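Local coordinates for protein ciona betagamma-crystallin (Ciona intestinalis, PDB 2BV2) that binds calcium ions and is probably a structural component of the neuroectodermal visual system in a sea squirt, as a single-domain betagamma-crystallin, at residues S35-V46 with Y57-N66. Numbering follows the deposited sequence.
Sequences SSIIVESGTWFV and YKLTPGKYPN. With CA (calcium ion), chain C; SO4 (sulfate ion), chain F.
Leu-59 CD2 meets Ile-37 CD1 at 3.7 Å and Val-46 CG1 at 3.9 Å, its side chain crossing both at about a right angle. Its CB lies 3.8 Å from Val-39 CG2. The Tyr-64 ring adds a flat wall, with Leu-59 CG 3.9 Å above one face and offset toward the rim. CG of Tyr-64 sits beside its backbone N (chi1 -65°), which brings the ring edge against Ile-37 O. On the opposite face of the sheet, Phe-45 CE1 rests 3.7 Å from CG of Lys-58. The extended lysine chain runs on to Thr-43, where CE meets CG2 at 3.7 Å. With alanine replacing Phe-45, the Lys-58 methylenes would probably lose this cover and be freer to swing.

Backbone bonds position these side chains. Ile-37 and Val-39 pair with Tyr-64 and Gly-62, and Trp-44 and Val-46 with Leu-59 and Tyr-57, each an antiparallel hydrogen-bonded pair with two N-H...O bonds. Trp-44 NE1 also bonds Ser-41 O in its own ring plane, tying down the turn between the ladders. Strand 36-41 continues its sheet to strand 2-6, and Val-80 touches Trp-44 and Val-46. At the far end Ser-35 OG binds calcium at 2.4 Å, with Glu-7, Ile-33 and Asp-75, and is hydrogen-bonded to Asp-74. Two sheets packed through an apolar core mark the Greek key betagamma-crystallin domain, here a calcium-binding member.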
loop_
_atom_site.group_PDB
_atom_site.type_symbol
_atom_site.label_atom_id
_atom_site.label_comp_id
_atom_site.label_asym_id
_atom_site.label_seq_id
_atom_site.Cartn_x
_atom_site.Cartn_y
_atom_site.Cartn_z
ATOM N N SER A 35 6.465 -3.813 -0.024
ATOM C CA SER A 35 7.731 -3.174 0.245
ATOM C C SER A 35 7.984 -1.907 -0.601
ATOM O O SER A 35 8.913 -1.178 -0.317
ATOM C CB SER A 35 8.843 -4.200 0.041
ATOM O OG SER A 35 8.733 -5.285 0.952
ATOM N N SER A 36 7.199 -1.668 -1.662
ATOM C CA SER A 36 7.184 -0.373 -2.332
ATOM C C SER A 36 5.808 -0.102 -2.945
ATOM O O SER A 36 4.979 -1.021 -3.077
ATOM C CB SER A 36 8.262 -0.304 -3.412
ATOM O OG SER A 36 8.058 -1.264 -4.432
ATOM N N ILE A 37 5.578 1.160 -3.302
ATOM C CA ILE A 37 4.256 1.629 -3.729
ATOM C C ILE A 37 4.390 2.726 -4.767
ATOM O O ILE A 37 5.258 3.576 -4.651
ATOM C CB ILE A 37 3.418 2.186 -2.532
ATOM C CG1 ILE A 37 3.094 1.089 -1.506
ATOM C CG2 ILE A 37 2.118 2.840 -3.031
ATOM C CD1 ILE A 37 2.345 1.627 -0.286
ATOM N N ILE A 38 3.524 2.697 -5.783
ATOM C CA ILE A 38 3.368 3.803 -6.699
ATOM C C ILE A 38 1.925 4.277 -6.613
ATOM O O ILE A 38 0.990 3.492 -6.821
ATOM C CB ILE A 38 3.681 3.413 -8.150
ATOM C CG1 ILE A 38 5.174 3.068 -8.263
ATOM C CG2 ILE A 38 3.265 4.561 -9.111
ATOM C CD1 ILE A 38 5.626 2.643 -9.642
ATOM N N VAL A 39 1.731 5.554 -6.287
ATOM C CA VAL A 39 0.395 6.144 -6.388
ATOM C C VAL A 39 0.324 6.867 -7.724
ATOM O O VAL A 39 1.008 7.865 -7.923
ATOM C CB VAL A 39 0.091 7.106 -5.226
ATOM C CG1 VAL A 39 -1.273 7.755 -5.398
ATOM C CG2 VAL A 39 0.134 6.387 -3.886
ATOM N N GLU A 40 -0.506 6.362 -8.637
ATOM C CA GLU A 40 -0.677 6.989 -9.949
ATOM C C GLU A 40 -1.588 8.206 -9.865
ATOM O O GLU A 40 -1.298 9.244 -10.453
ATOM C CB GLU A 40 -1.240 5.994 -10.957
ATOM C CG GLU A 40 -0.407 4.735 -11.119
ATOM C CD GLU A 40 0.874 4.952 -11.904
ATOM O OE1 GLU A 40 1.254 6.113 -12.160
ATOM O OE2 GLU A 40 1.510 3.942 -12.275
ATOM N N SER A 41 -2.685 8.069 -9.119
ATOM C CA SER A 41 -3.630 9.157 -8.908
ATOM C C SER A 41 -4.341 8.964 -7.591
ATOM O O SER A 41 -4.406 7.858 -7.082
ATOM C CB SER A 41 -4.662 9.182 -10.042
ATOM O OG SER A 41 -5.335 7.936 -10.133
ATOM N N GLY A 42 -4.878 10.058 -7.057
ATOM C CA GLY A 42 -5.633 10.043 -5.829
ATOM C C GLY A 42 -4.739 10.148 -4.621
ATOM O O GLY A 42 -3.519 9.989 -4.726
ATOM N N THR A 43 -5.349 10.470 -3.483
ATOM C CA THR A 43 -4.670 10.391 -2.194
ATOM C C THR A 43 -5.168 9.114 -1.521
ATOM O O THR A 43 -6.356 8.799 -1.590
ATOM C CB THR A 43 -4.945 11.611 -1.300
ATOM O OG1 THR A 43 -4.507 12.809 -1.962
ATOM C CG2 THR A 43 -4.192 11.480 0.016
ATOM N N TRP A 44 -4.241 8.368 -0.922
ATOM C CA TRP A 44 -4.517 7.051 -0.324
ATOM C C TRP A 44 -3.990 6.994 1.091
ATOM O O TRP A 44 -2.957 7.572 1.379
ATOM C CB TRP A 44 -3.842 5.958 -1.151
ATOM C CG TRP A 44 -4.483 5.792 -2.505
ATOM C CD1 TRP A 44 -4.253 6.530 -3.605
ATOM C CD2 TRP A 44 -5.441 4.800 -2.871
ATOM N NE1 TRP A 44 -5.038 6.089 -4.648
ATOM C CE2 TRP A 44 -5.767 5.015 -4.222
ATOM C CE3 TRP A 44 -6.060 3.748 -2.184
ATOM C CZ2 TRP A 44 -6.675 4.216 -4.906
ATOM C CZ3 TRP A 44 -6.962 2.960 -2.858
ATOM C CH2 TRP A 44 -7.266 3.199 -4.205
ATOM N N PHE A 45 -4.727 6.321 1.970
ATOM C CA PHE A 45 -4.213 5.956 3.274
ATOM C C PHE A 45 -3.961 4.458 3.274
ATOM O O PHE A 45 -4.826 3.671 2.900
ATOM C CB PHE A 45 -5.223 6.300 4.372
ATOM C CG PHE A 45 -5.367 7.776 4.614
ATOM C CD1 PHE A 45 -4.496 8.447 5.459
ATOM C CD2 PHE A 45 -6.383 8.492 4.002
ATOM C CE1 PHE A 45 -4.632 9.810 5.689
ATOM C CE2 PHE A 45 -6.527 9.860 4.231
ATOM C CZ PHE A 45 -5.644 10.515 5.070
ATOM N N VAL A 46 -2.785 4.060 3.727
ATOM C CA VAL A 46 -2.479 2.652 3.838
ATOM C C VAL A 46 -2.273 2.342 5.316
ATOM O O VAL A 46 -1.745 3.157 6.046
ATOM C CB VAL A 46 -1.251 2.246 2.979
ATOM C CG1 VAL A 46 -1.545 2.507 1.510
ATOM C CG2 VAL A 46 0.001 2.960 3.428
ATOM N N TYR A 57 -0.781 5.691 7.079
ATOM C CA TYR A 57 0.192 6.466 6.315
ATOM C C TYR A 57 -0.505 7.090 5.117
ATOM O O TYR A 57 -1.195 6.387 4.365
ATOM C CB TYR A 57 1.356 5.600 5.843
ATOM C CG TYR A 57 1.942 4.738 6.931
ATOM C CD1 TYR A 57 2.852 5.247 7.829
ATOM C CD2 TYR A 57 1.596 3.401 7.041
ATOM C CE1 TYR A 57 3.382 4.459 8.819
ATOM C CE2 TYR A 57 2.134 2.611 8.015
ATOM C CZ TYR A 57 3.018 3.147 8.901
ATOM O OH TYR A 57 3.559 2.382 9.889
ATOM N N LYS A 58 -0.320 8.402 4.946
ATOM C CA LYS A 58 -0.915 9.143 3.845
ATOM C C LYS A 58 0.040 9.235 2.663
ATOM O O LYS A 58 1.216 9.589 2.811
ATOM C CB LYS A 58 -1.266 10.552 4.306
ATOM C CG LYS A 58 -2.185 11.309 3.368
ATOM C CD LYS A 58 -2.392 12.719 3.905
ATOM C CE LYS A 58 -3.239 13.542 2.989
ATOM N NZ LYS A 58 -3.210 14.960 3.414
ATOM N N LEU A 59 -0.494 8.945 1.485
ATOM C CA LEU A 59 0.295 8.831 0.267
ATOM C C LEU A 59 -0.420 9.615 -0.783
ATOM O O LEU A 59 -1.632 9.445 -0.954
ATOM C CB LEU A 59 0.340 7.378 -0.204
ATOM C CG LEU A 59 1.404 6.431 0.317
ATOM C CD1 LEU A 59 1.644 6.577 1.779
ATOM C CD2 LEU A 59 0.976 5.019 -0.061
ATOM N N THR A 60 0.315 10.501 -1.449
ATOM C CA THR A 60 -0.195 11.266 -2.587
ATOM C C THR A 60 0.545 10.788 -3.828
ATOM O O THR A 60 1.529 10.035 -3.710
ATOM C CB THR A 60 0.015 12.772 -2.363
ATOM O OG1 THR A 60 1.408 13.039 -2.171
ATOM C CG2 THR A 60 -0.742 13.219 -1.130
ATOM N N PRO A 61 0.070 11.189 -5.019
ATOM C CA PRO A 61 0.676 10.732 -6.265
ATOM C C PRO A 61 2.202 10.831 -6.308
ATOM O O PRO A 61 2.773 11.855 -5.957
ATOM C CB PRO A 61 0.019 11.636 -7.316
ATOM C CG PRO A 61 -1.338 11.891 -6.756
ATOM C CD PRO A 61 -1.073 12.080 -5.279
ATOM N N GLY A 62 2.842 9.752 -6.750
ATOM C CA GLY A 62 4.291 9.653 -6.735
ATOM C C GLY A 62 4.746 8.240 -6.431
ATOM O O GLY A 62 3.932 7.342 -6.222
ATOM N N LYS A 63 6.063 8.068 -6.405
ATOM C CA LYS A 63 6.683 6.791 -6.167
ATOM C C LYS A 63 7.308 6.721 -4.768
ATOM O O LYS A 63 7.903 7.677 -4.273
ATOM C CB LYS A 63 7.735 6.514 -7.238
ATOM C CG LYS A 63 7.170 6.484 -8.650
ATOM C CD LYS A 63 8.215 6.063 -9.690
ATOM C CE LYS A 63 7.610 5.983 -11.114
ATOM N NZ LYS A 63 8.601 5.678 -12.218
ATOM N N TYR A 64 7.151 5.552 -4.161
ATOM C CA TYR A 64 7.594 5.271 -2.800
ATOM C C TYR A 64 8.408 3.972 -2.872
ATOM O O TYR A 64 7.844 2.866 -2.778
ATOM C CB TYR A 64 6.369 5.108 -1.900
ATOM C CG TYR A 64 5.545 6.367 -1.751
ATOM C CD1 TYR A 64 4.547 6.680 -2.670
ATOM C CD2 TYR A 64 5.756 7.231 -0.689
ATOM C CE1 TYR A 64 3.780 7.829 -2.528
ATOM C CE2 TYR A 64 5.016 8.378 -0.534
ATOM C CZ TYR A 64 4.022 8.681 -1.450
ATOM O OH TYR A 64 3.270 9.855 -1.289
ATOM N N PRO A 65 9.732 4.096 -3.089
ATOM C CA PRO A 65 10.557 2.924 -3.389
ATOM C C PRO A 65 10.860 1.971 -2.230
ATOM O O PRO A 65 11.364 0.872 -2.468
ATOM C CB PRO A 65 11.857 3.544 -3.923
ATOM C CG PRO A 65 11.939 4.872 -3.290
ATOM C CD PRO A 65 10.518 5.350 -3.125
ATOM N N ASN A 66 10.591 2.394 -0.999
ATOM C CA ASN A 66 10.739 1.524 0.176
ATOM C C ASN A 66 9.805 2.001 1.288
ATOM O O ASN A 66 9.262 3.105 1.200
ATOM C CB ASN A 66 12.189 1.491 0.626
ATOM C CG ASN A 66 12.759 2.863 0.788
ATOM O OD1 ASN A 66 12.135 3.712 1.384
ATOM N ND2 ASN A 66 13.950 3.096 0.235
HETATM CA CA CA C . 8.135 -7.574 0.663
HETATM S S SO4 F . -5.829 13.053 -9.481
HETATM O O1 SO4 F . -5.674 12.325 -8.226
HETATM O O2 SO4 F . -6.063 14.463 -9.201
HETATM O O3 SO4 F . -4.617 12.905 -10.283
HETATM O O4 SO4 F . -6.951 12.496 -10.229
HETATM O O HOH W 1 9.959 -7.945 2.066
#